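Local atomic coordinates of cyclic di-GMP-binding protein XC_3703 (Xanthomonas campestris pv. campestris, PDB entry 5B7W), a protein that binds the second messenger cyclic di-GMP, regulates virulence and biofilm formation, and without the ligand promotes binding of a transcriptional regulator to its target genes. Residues A[2-7]-A[136-141]; A[24-29]-A[58-63]; A[36-41]-A[48-53]; A[105-110]-A[149-154]. One frame throughout, in Å; residues are numbered along the deposited sequence.

Contact 1 (A[2-7]-A[136-141])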
loop_
_atom_site.group_PDB
_atom_site.type_symbol
_atom_site.label_atom_id
_atom_site.label_comp_id
_atom_site.label_asym_id
_atom_site.label_seq_id
_atom_site.Cartn_x
_atom_site.Cartn_y
_atom_site.Cartn_z
ATOM N N PRO A 2 23.835 -9.867 11.977
ATOM C CA PRO A 2 23.278 -9.181 10.807
ATOM C C PRO A 2 21.816 -8.820 11.016
ATOM O O PRO A 2 21.096 -9.459 11.788
ATOM C CB PRO A 2 23.439 -10.207 9.677
ATOM C CG PRO A 2 24.455 -11.188 10.177
ATOM C CD PRO A 2 24.285 -11.233 11.661
ATOM N N SER A 3 21.377 -7.781 10.307
ATOM C CA SER A 3 20.015 -7.296 10.465
ATOM C C SER A 3 19.524 -6.686 9.160
ATOM O O SER A 3 20.308 -6.346 8.270
ATOM C CB SER A 3 19.912 -6.267 11.597
ATOM O OG SER A 3 20.590 -5.071 11.260
ATOM N N PHE A 4 18.203 -6.557 9.065
ATOM C CA PHE A 4 17.555 -5.874 7.956
ATOM C C PHE A 4 16.290 -5.216 8.489
ATOM O O PHE A 4 15.879 -5.446 9.628
ATOM C CB PHE A 4 17.236 -6.835 6.805
ATOM C CG PHE A 4 16.174 -7.845 7.134
ATOM C CD1 PHE A 4 16.501 -9.031 7.771
ATOM C CD2 PHE A 4 14.849 -7.611 6.805
ATOM C CE1 PHE A 4 15.527 -9.961 8.076
ATOM C CE2 PHE A 4 13.871 -8.538 7.107
ATOM C CZ PHE A 4 14.210 -9.713 7.746
ATOM N N ASP A 5 15.669 -4.398 7.647
ATOM C CA ASP A 5 14.450 -3.686 8.005
ATOM C C ASP A 5 13.278 -4.216 7.193
ATOM O O ASP A 5 13.379 -4.359 5.971
ATOM C CB ASP A 5 14.602 -2.181 7.780
ATOM C CG ASP A 5 15.223 -1.474 8.966
ATOM O OD1 ASP A 5 15.288 -2.082 10.054
ATOM O OD2 ASP A 5 15.638 -0.307 8.811
ATOM N N VAL A 6 12.179 -4.511 7.876
ATOM C CA VAL A 6 10.903 -4.775 7.224
ATOM C C VAL A 6 10.176 -3.445 7.096
ATOM O O VAL A 6 9.865 -2.799 8.102
ATOM C CB VAL A 6 10.066 -5.791 8.013
ATOM C CG1 VAL A 6 8.788 -6.128 7.255
ATOM C CG2 VAL A 6 10.876 -7.046 8.291
ATOM N N ILE A 7 9.922 -3.023 5.860
ATOM C CA ILE A 7 9.303 -1.731 5.605
ATOM C C ILE A 7 8.035 -1.938 4.790
ATOM O O ILE A 7 7.799 -2.999 4.205
ATOM C CB ILE A 7 10.253 -0.756 4.880
ATOM C CG1 ILE A 7 10.586 -1.277 3.480
ATOM C CG2 ILE A 7 11.519 -0.539 5.691
ATOM C CD1 ILE A 7 11.500 -0.364 2.692
ATOM N N ASP A 136 21.122 -16.735 6.891
ATOM C CA ASP A 136 20.089 -17.658 6.423
ATOM C C ASP A 136 18.875 -17.677 7.341
ATOM O O ASP A 136 17.785 -18.075 6.914
ATOM C CB ASP A 136 20.658 -19.069 6.294
ATOM C CG ASP A 136 21.643 -19.197 5.158
ATOM O OD1 ASP A 136 22.144 -20.318 4.935
ATOM O OD2 ASP A 136 21.916 -18.177 4.490
ATOM N N ASP A 137 19.043 -17.296 8.611
ATOM C CA ASP A 137 17.887 -17.064 9.473
ATOM C C ASP A 137 17.103 -15.841 9.025
ATOM O O ASP A 137 15.882 -15.788 9.208
ATOM C CB ASP A 137 18.311 -16.875 10.932
ATOM C CG ASP A 137 19.087 -18.052 11.479
ATOM O OD1 ASP A 137 18.990 -19.157 10.908
ATOM O OD2 ASP A 137 19.776 -17.876 12.504
ATOM N N LEU A 138 17.789 -14.846 8.459
ATOM C CA LEU A 138 17.103 -13.649 7.992
ATOM C C LEU A 138 16.252 -13.959 6.768
ATOM O O LEU A 138 15.083 -13.562 6.695
ATOM C CB LEU A 138 18.120 -12.546 7.689
ATOM C CG LEU A 138 19.016 -12.101 8.850
ATOM C CD1 LEU A 138 20.016 -11.055 8.384
ATOM C CD2 LEU A 138 18.182 -11.572 10.009
ATOM N N GLN A 139 16.820 -14.685 5.801
ATOM C CA GLN A 139 16.038 -15.111 4.644
ATOM C C GLN A 139 14.885 -16.009 5.066
ATOM O O GLN A 139 13.778 -15.904 4.526
ATOM C CB GLN A 139 16.934 -15.827 3.632
ATOM C CG GLN A 139 16.179 -16.474 2.476
ATOM C CD GLN A 139 15.741 -15.471 1.424
ATOM O OE1 GLN A 139 14.789 -14.716 1.627
ATOM N NE2 GLN A 139 16.432 -15.461 0.290
ATOM N N ASP A 140 15.126 -16.900 6.034
ATOM C CA ASP A 140 14.039 -17.699 6.588
ATOM C C ASP A 140 12.929 -16.808 7.128
ATOM O O ASP A 140 11.742 -17.120 6.978
ATOM C CB ASP A 140 14.567 -18.624 7.684
ATOM C CG ASP A 140 15.144 -19.913 7.130
ATOM O OD1 ASP A 140 15.543 -19.929 5.947
ATOM O OD2 ASP A 140 15.196 -20.912 7.880
ATOM N N ALA A 141 13.295 -15.686 7.751
ATOM C CA ALA A 141 12.288 -14.711 8.152
ATOM C C ALA A 141 11.714 -13.989 6.939
ATOM O O ALA A 141 10.498 -13.788 6.849
ATOM C CB ALA A 141 12.887 -13.713 9.143
#

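Contact 2 (A[24-29]-A[58-63])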
loop_
_atom_site.group_PDB
_atom_site.type_symbol
_atom_site.label_atom_id
_atom_site.label_comp_id
_atom_site.label_asym_id
_atom_site.label_seq_id
_atom_site.Cartn_x
_atom_site.Cartn_y
_atom_site.Cartn_z
ATOM N N ARG A 24 -5.400 11.018 -16.765
ATOM C CA ARG A 24 -5.257 10.998 -18.217
ATOM C C ARG A 24 -6.100 9.891 -18.836
ATOM O O ARG A 24 -6.668 10.065 -19.922
ATOM C CB ARG A 24 -3.786 10.825 -18.597
ATOM C CG ARG A 24 -2.994 12.120 -18.649
ATOM C CD ARG A 24 -2.900 12.646 -20.073
ATOM N NE ARG A 24 -2.090 11.774 -20.921
ATOM C CZ ARG A 24 -0.778 11.905 -21.091
ATOM N NH1 ARG A 24 -0.121 12.877 -20.472
ATOM N NH2 ARG A 24 -0.123 11.066 -21.881
ATOM N N GLU A 25 -6.202 8.749 -18.154
ATOM C CA GLU A 25 -6.959 7.628 -18.702
ATOM C C GLU A 25 -8.454 7.923 -18.713
ATOM O O GLU A 25 -9.170 7.489 -19.624
ATOM C CB GLU A 25 -6.659 6.360 -17.904
ATOM C CG GLU A 25 -6.972 5.072 -18.639
ATOM C CD GLU A 25 -6.175 3.897 -18.108
ATOM O OE1 GLU A 25 -6.730 3.110 -17.313
ATOM O OE2 GLU A 25 -4.991 3.763 -18.483
ATOM N N LEU A 26 -8.944 8.660 -17.712
ATOM C CA LEU A 26 -10.352 9.042 -17.696
ATOM C C LEU A 26 -10.699 9.951 -18.864
ATOM O O LEU A 26 -11.810 9.877 -19.401
ATOM C CB LEU A 26 -10.698 9.736 -16.379
ATOM C CG LEU A 26 -11.057 8.851 -15.189
ATOM C CD1 LEU A 26 -11.464 9.725 -14.019
ATOM C CD2 LEU A 26 -12.170 7.888 -15.564
ATOM N N ASP A 27 -9.767 10.816 -19.268
ATOM C CA ASP A 27 -10.006 11.741 -20.368
ATOM C C ASP A 27 -10.119 11.041 -21.715
ATOM O O ASP A 27 -10.575 11.665 -22.679
ATOM C CB ASP A 27 -8.890 12.787 -20.421
ATOM C CG ASP A 27 -8.688 13.494 -19.093
ATOM O OD1 ASP A 27 -9.669 13.634 -18.333
ATOM O OD2 ASP A 27 -7.546 13.914 -18.809
ATOM N N THR A 28 -9.718 9.774 -21.807
ATOM C CA THR A 28 -9.796 9.017 -23.047
ATOM C C THR A 28 -10.924 7.995 -23.048
ATOM O O THR A 28 -11.129 7.323 -24.064
ATOM C CB THR A 28 -8.466 8.304 -23.320
ATOM O OG1 THR A 28 -8.261 7.280 -22.339
ATOM C CG2 THR A 28 -7.310 9.289 -23.266
ATOM N N ARG A 29 -11.655 7.857 -21.947
ATOM C CA ARG A 29 -12.726 6.875 -21.849
ATOM C C ARG A 29 -14.045 7.496 -22.292
ATOM O O ARG A 29 -14.378 8.618 -21.895
ATOM C CB ARG A 29 -12.834 6.335 -20.425
ATOM C CG ARG A 29 -11.898 5.169 -20.153
ATOM C CD ARG A 29 -12.667 3.862 -20.087
ATOM N NE ARG A 29 -13.135 3.581 -18.734
ATOM C CZ ARG A 29 -14.201 2.843 -18.446
ATOM N NH1 ARG A 29 -14.926 2.311 -19.421
ATOM N NH2 ARG A 29 -14.548 2.641 -17.182
ATOM N N LYS A 58 -16.702 3.120 -8.780
ATOM C CA LYS A 58 -16.263 1.728 -8.838
ATOM C C LYS A 58 -15.439 1.465 -10.091
ATOM O O LYS A 58 -14.442 0.735 -10.044
ATOM C CB LYS A 58 -17.470 0.789 -8.786
ATOM C CG LYS A 58 -17.104 -0.671 -8.575
ATOM C CD LYS A 58 -18.043 -1.602 -9.328
ATOM C CE LYS A 58 -19.387 -1.732 -8.633
ATOM N NZ LYS A 58 -20.239 -2.762 -9.291
ATOM N N GLN A 59 -15.842 2.048 -11.224
ATOM C CA GLN A 59 -15.024 1.964 -12.429
ATOM C C GLN A 59 -13.664 2.614 -12.210
ATOM O O GLN A 59 -12.628 2.060 -12.594
ATOM C CB GLN A 59 -15.742 2.628 -13.603
ATOM C CG GLN A 59 -16.982 1.910 -14.084
ATOM C CD GLN A 59 -17.622 2.616 -15.260
ATOM O OE1 GLN A 59 -17.973 3.793 -15.175
ATOM N NE2 GLN A 59 -17.767 1.903 -16.370
ATOM N N MET A 60 -13.651 3.801 -11.596
ATOM C CA MET A 60 -12.390 4.492 -11.350
ATOM C C MET A 60 -11.480 3.693 -10.428
ATOM O O MET A 60 -10.253 3.771 -10.551
ATOM C CB MET A 60 -12.652 5.876 -10.758
ATOM C CG MET A 60 -13.347 6.844 -11.702
ATOM S SD MET A 60 -13.204 8.540 -11.121
ATOM C CE MET A 60 -14.291 8.466 -9.708
ATOM N N THR A 61 -12.058 2.926 -9.500
ATOM C CA THR A 61 -11.250 2.053 -8.654
ATOM C C THR A 61 -10.476 1.042 -9.491
ATOM O O THR A 61 -9.292 0.786 -9.233
ATOM C CB THR A 61 -12.140 1.340 -7.634
ATOM O OG1 THR A 61 -12.699 2.303 -6.731
ATOM C CG2 THR A 61 -11.342 0.311 -6.845
ATOM N N ASP A 62 -11.126 0.461 -10.503
ATOM C CA ASP A 62 -10.436 -0.466 -11.392
ATOM C C ASP A 62 -9.330 0.236 -12.168
ATOM O O ASP A 62 -8.258 -0.340 -12.396
ATOM C CB ASP A 62 -11.435 -1.116 -12.350
ATOM C CG ASP A 62 -12.550 -1.845 -11.625
ATOM O OD1 ASP A 62 -12.321 -2.296 -10.484
ATOM O OD2 ASP A 62 -13.654 -1.965 -12.196
ATOM N N ILE A 63 -9.570 1.481 -12.583
ATOM C CA ILE A 63 -8.532 2.255 -13.257
ATOM C C ILE A 63 -7.392 2.561 -12.296
ATOM O O ILE A 63 -6.212 2.423 -12.641
ATOM C CB ILE A 63 -9.125 3.545 -13.851
ATOM C CG1 ILE A 63 -10.184 3.218 -14.904
ATOM C CG2 ILE A 63 -8.023 4.417 -14.443
ATOM C CD1 ILE A 63 -10.923 4.434 -15.416
#

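Contact 3 (A[36-41]-A[48-53])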
loop_
_atom_site.group_PDB
_atom_site.type_symbol
_atom_site.label_atom_id
_atom_site.label_comp_id
_atom_site.label_asym_id
_atom_site.label_seq_id
_atom_site.Cartn_x
_atom_site.Cartn_y
_atom_site.Cartn_z
ATOM N N GLU A 36 -17.871 14.944 -14.997
ATOM C CA GLU A 36 -17.026 15.540 -13.966
ATOM C C GLU A 36 -16.553 14.434 -13.031
ATOM O O GLU A 36 -17.268 14.025 -12.114
ATOM C CB GLU A 36 -17.784 16.630 -13.217
ATOM C CG GLU A 36 -18.419 17.660 -14.139
ATOM C CD GLU A 36 -18.547 19.024 -13.494
ATOM O OE1 GLU A 36 -18.107 19.182 -12.336
ATOM O OE2 GLU A 36 -19.090 19.941 -14.147
ATOM N N ALA A 37 -15.341 13.939 -13.274
ATOM C CA ALA A 37 -14.740 12.902 -12.450
ATOM C C ALA A 37 -13.238 13.131 -12.410
ATOM O O ALA A 37 -12.648 13.626 -13.374
ATOM C CB ALA A 37 -15.058 11.499 -12.981
ATOM N N LYS A 38 -12.619 12.762 -11.289
ATOM C CA LYS A 38 -11.210 13.071 -11.096
ATOM C C LYS A 38 -10.639 12.245 -9.953
ATOM O O LYS A 38 -11.361 11.840 -9.038
ATOM C CB LYS A 38 -11.011 14.564 -10.810
ATOM C CG LYS A 38 -11.908 15.089 -9.698
ATOM C CD LYS A 38 -11.786 16.595 -9.526
ATOM C CE LYS A 38 -10.781 16.949 -8.442
ATOM N NZ LYS A 38 -10.842 18.391 -8.079
ATOM N N PHE A 39 -9.333 11.998 -10.028
ATOM C CA PHE A 39 -8.541 11.508 -8.909
ATOM C C PHE A 39 -7.699 12.660 -8.380
ATOM O O PHE A 39 -7.073 13.382 -9.163
ATOM C CB PHE A 39 -7.613 10.362 -9.320
ATOM C CG PHE A 39 -8.304 9.206 -9.983
ATOM C CD1 PHE A 39 -8.517 9.202 -11.351
ATOM C CD2 PHE A 39 -8.699 8.102 -9.245
ATOM C CE1 PHE A 39 -9.133 8.132 -11.967
ATOM C CE2 PHE A 39 -9.315 7.028 -9.857
ATOM C CZ PHE A 39 -9.531 7.044 -11.220
ATOM N N GLU A 40 -7.671 12.827 -7.060
ATOM C CA GLU A 40 -6.847 13.852 -6.430
ATOM C C GLU A 40 -5.965 13.199 -5.379
ATOM O O GLU A 40 -6.473 12.617 -4.416
ATOM C CB GLU A 40 -7.701 14.952 -5.798
ATOM C CG GLU A 40 -6.874 16.076 -5.190
ATOM C CD GLU A 40 -7.508 16.671 -3.950
ATOM O OE1 GLU A 40 -8.528 16.123 -3.480
ATOM O OE2 GLU A 40 -6.982 17.681 -3.441
ATOM N N LEU A 41 -4.651 13.300 -5.563
ATOM C CA LEU A 41 -3.701 12.821 -4.568
ATOM C C LEU A 41 -3.506 13.897 -3.506
ATOM O O LEU A 41 -3.148 15.035 -3.827
ATOM C CB LEU A 41 -2.372 12.458 -5.223
ATOM C CG LEU A 41 -1.303 11.934 -4.265
ATOM C CD1 LEU A 41 -1.809 10.697 -3.539
ATOM C CD2 LEU A 41 -0.013 11.635 -5.012
ATOM N N ASN A 48 -8.441 10.871 -3.430
ATOM C CA ASN A 48 -9.868 11.160 -3.408
ATOM C C ASN A 48 -10.462 10.881 -4.783
ATOM O O ASN A 48 -10.043 11.481 -5.780
ATOM C CB ASN A 48 -10.123 12.608 -2.990
ATOM C CG ASN A 48 -9.942 12.822 -1.500
ATOM O OD1 ASN A 48 -10.521 12.104 -0.684
ATOM N ND2 ASN A 48 -9.136 13.812 -1.137
ATOM N N GLN A 49 -11.422 9.964 -4.835
ATOM C CA GLN A 49 -12.164 9.668 -6.051
ATOM C C GLN A 49 -13.519 10.357 -5.987
ATOM O O GLN A 49 -14.173 10.363 -4.941
ATOM C CB GLN A 49 -12.355 8.159 -6.231
ATOM C CG GLN A 49 -11.113 7.329 -5.950
ATOM C CD GLN A 49 -11.301 5.866 -6.308
ATOM O OE1 GLN A 49 -10.666 5.353 -7.230
ATOM N NE2 GLN A 49 -12.182 5.187 -5.583
ATOM N N SER A 50 -13.935 10.942 -7.108
ATOM C CA SER A 50 -15.208 11.647 -7.178
ATOM C C SER A 50 -15.815 11.455 -8.555
ATOM O O SER A 50 -15.129 11.614 -9.570
ATOM C CB SER A 50 -15.034 13.140 -6.875
ATOM O OG SER A 50 -14.149 13.749 -7.797
ATOM N N ALA A 51 -17.100 11.110 -8.592
ATOM C CA ALA A 51 -17.815 10.887 -9.824
ATOM C C ALA A 51 -19.291 11.162 -9.582
ATOM O O ALA A 51 -19.711 11.296 -8.417
ATOM C CB ALA A 51 -17.613 9.456 -10.347
ATOM N N PRO A 52 -20.096 11.283 -10.630
ATOM C CA PRO A 52 -21.538 11.492 -10.419
ATOM C C PRO A 52 -22.233 10.351 -9.693
ATOM O O PRO A 52 -23.183 10.608 -8.941
ATOM C CB PRO A 52 -22.079 11.661 -11.844
ATOM C CG PRO A 52 -20.933 12.209 -12.610
ATOM C CD PRO A 52 -19.705 11.563 -12.028
ATOM N N SER A 53 -21.804 9.105 -9.884
ATOM C CA SER A 53 -22.531 7.962 -9.350
ATOM C C SER A 53 -21.588 6.998 -8.644
ATOM O O SER A 53 -20.369 7.029 -8.829
ATOM C CB SER A 53 -23.296 7.219 -10.455
ATOM O OG SER A 53 -22.406 6.622 -11.381
#

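Contact 4 (A[105-110]-A[149-154])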
loop_
_atom_site.group_PDB
_atom_site.type_symbol
_atom_site.label_atom_id
_atom_site.label_comp_id
_atom_site.label_asym_id
_atom_site.label_seq_id
_atom_site.Cartn_x
_atom_site.Cartn_y
_atom_site.Cartn_z
ATOM N N ALA A 105 2.971 -4.191 13.569
ATOM C CA ALA A 105 4.325 -4.600 13.927
ATOM C C ALA A 105 4.306 -5.742 14.935
ATOM O O ALA A 105 4.976 -6.763 14.746
ATOM C CB ALA A 105 5.109 -3.406 14.474
ATOM N N LYS A 106 3.541 -5.586 16.019
ATOM C CA LYS A 106 3.397 -6.668 16.988
ATOM C C LYS A 106 2.817 -7.921 16.349
ATOM O O LYS A 106 3.188 -9.039 16.728
ATOM C CB LYS A 106 2.509 -6.227 18.145
ATOM C CG LYS A 106 3.058 -5.081 18.952
ATOM C CD LYS A 106 1.932 -4.399 19.686
ATOM C CE LYS A 106 2.469 -3.469 20.740
ATOM N NZ LYS A 106 1.458 -3.184 21.787
ATOM N N GLN A 107 1.884 -7.759 15.409
ATOM C CA GLN A 107 1.481 -8.904 14.605
ATOM C C GLN A 107 2.677 -9.481 13.865
ATOM O O GLN A 107 2.835 -10.704 13.798
ATOM C CB GLN A 107 0.365 -8.521 13.632
ATOM C CG GLN A 107 -0.869 -7.972 14.331
ATOM C CD GLN A 107 -2.005 -7.682 13.372
ATOM O OE1 GLN A 107 -1.962 -8.096 12.217
ATOM N NE2 GLN A 107 -3.020 -6.953 13.839
ATOM N N LEU A 108 3.559 -8.622 13.343
ATOM C CA LEU A 108 4.695 -9.158 12.605
ATOM C C LEU A 108 5.639 -9.920 13.523
ATOM O O LEU A 108 6.222 -10.929 13.113
ATOM C CB LEU A 108 5.434 -8.068 11.833
ATOM C CG LEU A 108 4.742 -7.674 10.531
ATOM C CD1 LEU A 108 5.588 -6.669 9.743
ATOM C CD2 LEU A 108 4.465 -8.927 9.724
ATOM N N VAL A 109 5.766 -9.491 14.779
ATOM C CA VAL A 109 6.632 -10.209 15.711
ATOM C C VAL A 109 5.994 -11.540 16.104
ATOM O O VAL A 109 6.692 -12.539 16.328
ATOM C CB VAL A 109 6.948 -9.320 16.932
ATOM C CG1 VAL A 109 7.876 -10.022 17.928
ATOM C CG2 VAL A 109 7.571 -8.002 16.476
ATOM N N ALA A 110 4.656 -11.597 16.128
ATOM C CA ALA A 110 3.983 -12.752 16.721
ATOM C C ALA A 110 4.015 -13.975 15.805
ATOM O O ALA A 110 4.178 -15.099 16.285
ATOM C CB ALA A 110 2.541 -12.409 17.103
ATOM N N ASP A 149 -0.022 -13.943 5.391
ATOM C CA ASP A 149 -1.360 -13.407 5.147
ATOM C C ASP A 149 -1.454 -12.076 5.886
ATOM O O ASP A 149 -1.981 -11.990 6.997
ATOM C CB ASP A 149 -2.439 -14.390 5.600
ATOM C CG ASP A 149 -3.794 -14.087 4.995
ATOM O OD1 ASP A 149 -4.072 -14.584 3.882
ATOM O OD2 ASP A 149 -4.583 -13.354 5.628
ATOM N N PHE A 150 -0.939 -11.025 5.253
ATOM C CA PHE A 150 -0.775 -9.729 5.892
ATOM C C PHE A 150 -1.517 -8.650 5.115
ATOM O O PHE A 150 -1.576 -8.687 3.881
ATOM C CB PHE A 150 0.707 -9.365 6.008
ATOM C CG PHE A 150 1.002 -8.369 7.085
ATOM C CD1 PHE A 150 0.667 -8.640 8.400
ATOM C CD2 PHE A 150 1.624 -7.168 6.789
ATOM C CE1 PHE A 150 0.935 -7.731 9.398
ATOM C CE2 PHE A 150 1.897 -6.254 7.785
ATOM C CZ PHE A 150 1.553 -6.538 9.090
ATOM N N GLU A 151 -2.072 -7.689 5.851
ATOM C CA GLU A 151 -2.839 -6.583 5.290
ATOM C C GLU A 151 -1.959 -5.480 4.717
ATOM O O GLU A 151 -2.472 -4.403 4.393
ATOM C CB GLU A 151 -3.767 -5.998 6.359
ATOM C CG GLU A 151 -3.040 -5.494 7.597
ATOM C CD GLU A 151 -3.987 -4.987 8.664
ATOM O OE1 GLU A 151 -4.120 -5.659 9.710
ATOM O OE2 GLU A 151 -4.602 -3.920 8.459
ATOM N N LEU A 152 -0.652 -5.719 4.591
ATOM C CA LEU A 152 0.269 -4.713 4.093
ATOM C C LEU A 152 1.312 -5.312 3.156
ATOM O O LEU A 152 1.832 -6.406 3.417
ATOM C CB LEU A 152 1.015 -3.990 5.222
ATOM C CG LEU A 152 0.480 -2.658 5.752
ATOM C CD1 LEU A 152 -0.570 -2.866 6.822
ATOM C CD2 LEU A 152 1.606 -1.774 6.280
ATOM N N PRO A 153 1.646 -4.602 2.083
ATOM C CA PRO A 153 2.818 -4.987 1.290
ATOM C C PRO A 153 4.093 -4.778 2.091
ATOM O O PRO A 153 4.255 -3.774 2.787
ATOM C CB PRO A 153 2.755 -4.043 0.080
ATOM C CG PRO A 153 1.345 -3.518 0.065
ATOM C CD PRO A 153 0.932 -3.459 1.498
ATOM N N LEU A 154 5.000 -5.745 1.990
ATOM C CA LEU A 154 6.254 -5.723 2.731
ATOM C C LEU A 154 7.424 -5.668 1.760
ATOM O O LEU A 154 7.458 -6.418 0.779
ATOM C CB LEU A 154 6.386 -6.950 3.637
ATOM C CG LEU A 154 5.338 -7.123 4.738
ATOM C CD1 LEU A 154 5.661 -8.340 5.591
ATOM C CD2 LEU A 154 5.244 -5.870 5.595
#

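Contact 1 (A[2-7]-A[136-141])
Apolar contacts carry the whole of this interface, and Leu138 lies at the middle of them. Its CG stands anti to the carbonyl carbon (chi1 -59°), which sends the forked end from the helix to the strand. The crowded first torsion of Phe4 (chi1 68°) places the ring to meet it. One methyl, Leu138 CD2, lies in the ring plane at the edge, 3.7 Å from Phe4 CE1; the two side chains pass antiparallel, and Leu138 CB also lies 3.7 Å from Phe4 CE1. The other methyl, Leu138 CD1, rests 3.8 Å from Pro2 CB. One turn on, Ala141 CB lies near the ring plane, 4.4 Å beyond Phe4 CZ, a small side chain leaving room for the ring tip.

This is the helix-on-sheet packing of domain I, an RRM-like fold in which the first strand of the chain completes a sheet made otherwise from the C-terminal part. Strand 3-7 and helix 136-141 run nearly parallel, 14° apart, with their axes 9.4 Å from each other.

Around the contact, Phe4 meets the ring of Phe159; Asp5, which does not touch the helix, ties the strand to Arg129 of strand 127-132. By similarity, Asp136 belongs to the cyclic di-GMP site, with Arg135 and Asp161, which lie close to Leu138 and Pro2 respectively.

Contact 2 (A[24-29]-A[58-63])
The two helices that cover one side of the sheet in domain II, the second RRM-like unit, meet here near the C-terminal end of helix 12-26, which passes into a turn. Leu26 forms the apolar centre. Its CD1 touches Met60 SD at 3.6 Å, the two side chains crossing at about a right angle, while its other methyl, CD2, reaches Ile63 CD1 at 3.7 Å. Ile63 CD1 also meets Arg29 NE, more loosely, and Ile63 CG2, anti to the backbone N, lies 3.4 Å from Glu25 OE1.

At the outer margin Arg29, bent at chi2 and chi3, brings the edge of its guanidinium, led by NH2, up to Gln59. The guanidinium and amide planes stand 75° apart, and Gln59 CB lies at that edge. Arg29 NH2 and Gln59 NE2 come within 3.4 Å, but both are donors and cannot bond. Asp31 reconciles them, its OD2 taking a salt bridge from Arg29 NH1 and a weak hydrogen bond from Gln59 NE2. The type I turn Leu26-Arg29 is closed by Arg29 N to Leu26 O; just before it, Glu25 O accepts from Thr28 N and, from above the carbonyl plane at 2.9 Å, from Thr28 OG1.

The charges of Glu25 and Arg29 are met by Arg67 and Asp31, so Glu25 OE1 and the Arg29 guanidinium can probably lie against Ile63 without being paired across this interface.

Contact 3 (A[36-41]-A[48-53])
Glu40 and Asn48, an antiparallel hydrogen-bonded pair of a beta hairpin, extend alongside each other from the sheet, their carboxylate and amide planes 36° apart. Asn48 ND2 gives Glu40 OE1 a weak hydrogen bond of 3.3 Å. Polar side chains suit this face, since both helices pack on the other one. Lys38 and Ser50 share it: Lys38 takes the crowded first torsion (chi1 51°), which brings its CG to 3.2 Å from Ser50 OG while the amine leads away.

On the other face Phe39 and Gln49, a non-hydrogen-bonded pair, also run alongside each other, ring and amide planes inclined to each other. Gln49 OE1 comes to the ring edge, 3.4 Å from Phe39 CE2; this buried oxygen has no hydrogen-bonding partner in the model, whereas NE2 is bonded to Thr61 OG1.

The backbone fixes these pairings. Asn48 N to Glu40 O is short and straight, 2.8 Å and 169°, and Glu40 N returns a bond to Asn48 O of 3.0 Å. Around Lys38 and Ser50 the ladder loosens: Lys38 N to Ser50 O measures 3.3 Å, and the return bond is weak.

Strand 38-42 is outermost in the sheet, and strand 46-51 joins it to strand 90-96. Leu26 of helix 12-26 and Met60 of helix 54-70 both reach Phe39 from the same side of its ring, while Ser53 caps the start of the latter helix.

Contact 4 (A[105-110]-A[149-154])
Leu108 places a methyl over the ring of Phe150, and this CH-pi contact is the heart of the interface. Leu108 CD2 stands 3.9 Å from the ring centroid, 17° off the normal and therefore over the face, though somewhat toward the rim. Leu108 runs roughly perpendicular to Phe150, and its CG comes 3.7 Å from Phe150 CZ. A branched aliphatic residue suits this place because its methyls can spread over a flat ring. The other methyl, Leu108 CD1, turns to Leu154 CD2 at 4.2 Å.

The preceding residue, Gln107, extends its chain beyond CG until OE1 comes 4.1 Å from Phe150 CE1, with the amide and ring planes almost perpendicular (89°). Gln107 thus borders the ring, and Glu151 lies beyond it, its OE1 4.1 Å from Gln107 OE1 and not bonded to it; these polar chains suit the solvent-facing rim.

In the RRM-like domain I, helix 102-114 packs on the sheet, and the segment 149-154 is the connection that leads from helix 135-146 into the edge strand 155-160. The ring of Phe150 reaches the helix because its CG is anti to the backbone N (chi1 -157°), and Leu152 O lies in the ring plane at its edge.

Around this shell, Leu108 continues inward to Ile100 and to Leu128 of strand 127-132, while Phe150 and Leu152 both touch Gln104 on the same helix. The connection is also held through its backbone: Glu151 O accepts from Lys97 NZ, and Pro153 O is hydrogen-bonded to Ser8 OG.

Overall arrangement
Contacts 1 and 4 belong to domain I and contacts 2 and 3 to domain II, on opposite sides of the chain's centre; contacts 1 and 3 have centres about 41 Å apart. Contact 1 is the buried one, wholly apolar, whereas contact 4 lies at the surface and mixes an aliphatic-aromatic core with polar margins. They meet where Val6 CG1 packs on Leu154 CD2. Contacts 2 and 3, both partly buried, share one core where helices 12-26 and 54-70 meet the hairpin. Backbone hydrogen bonds dominate the hairpin of contact 3, while the other three rely on side chains.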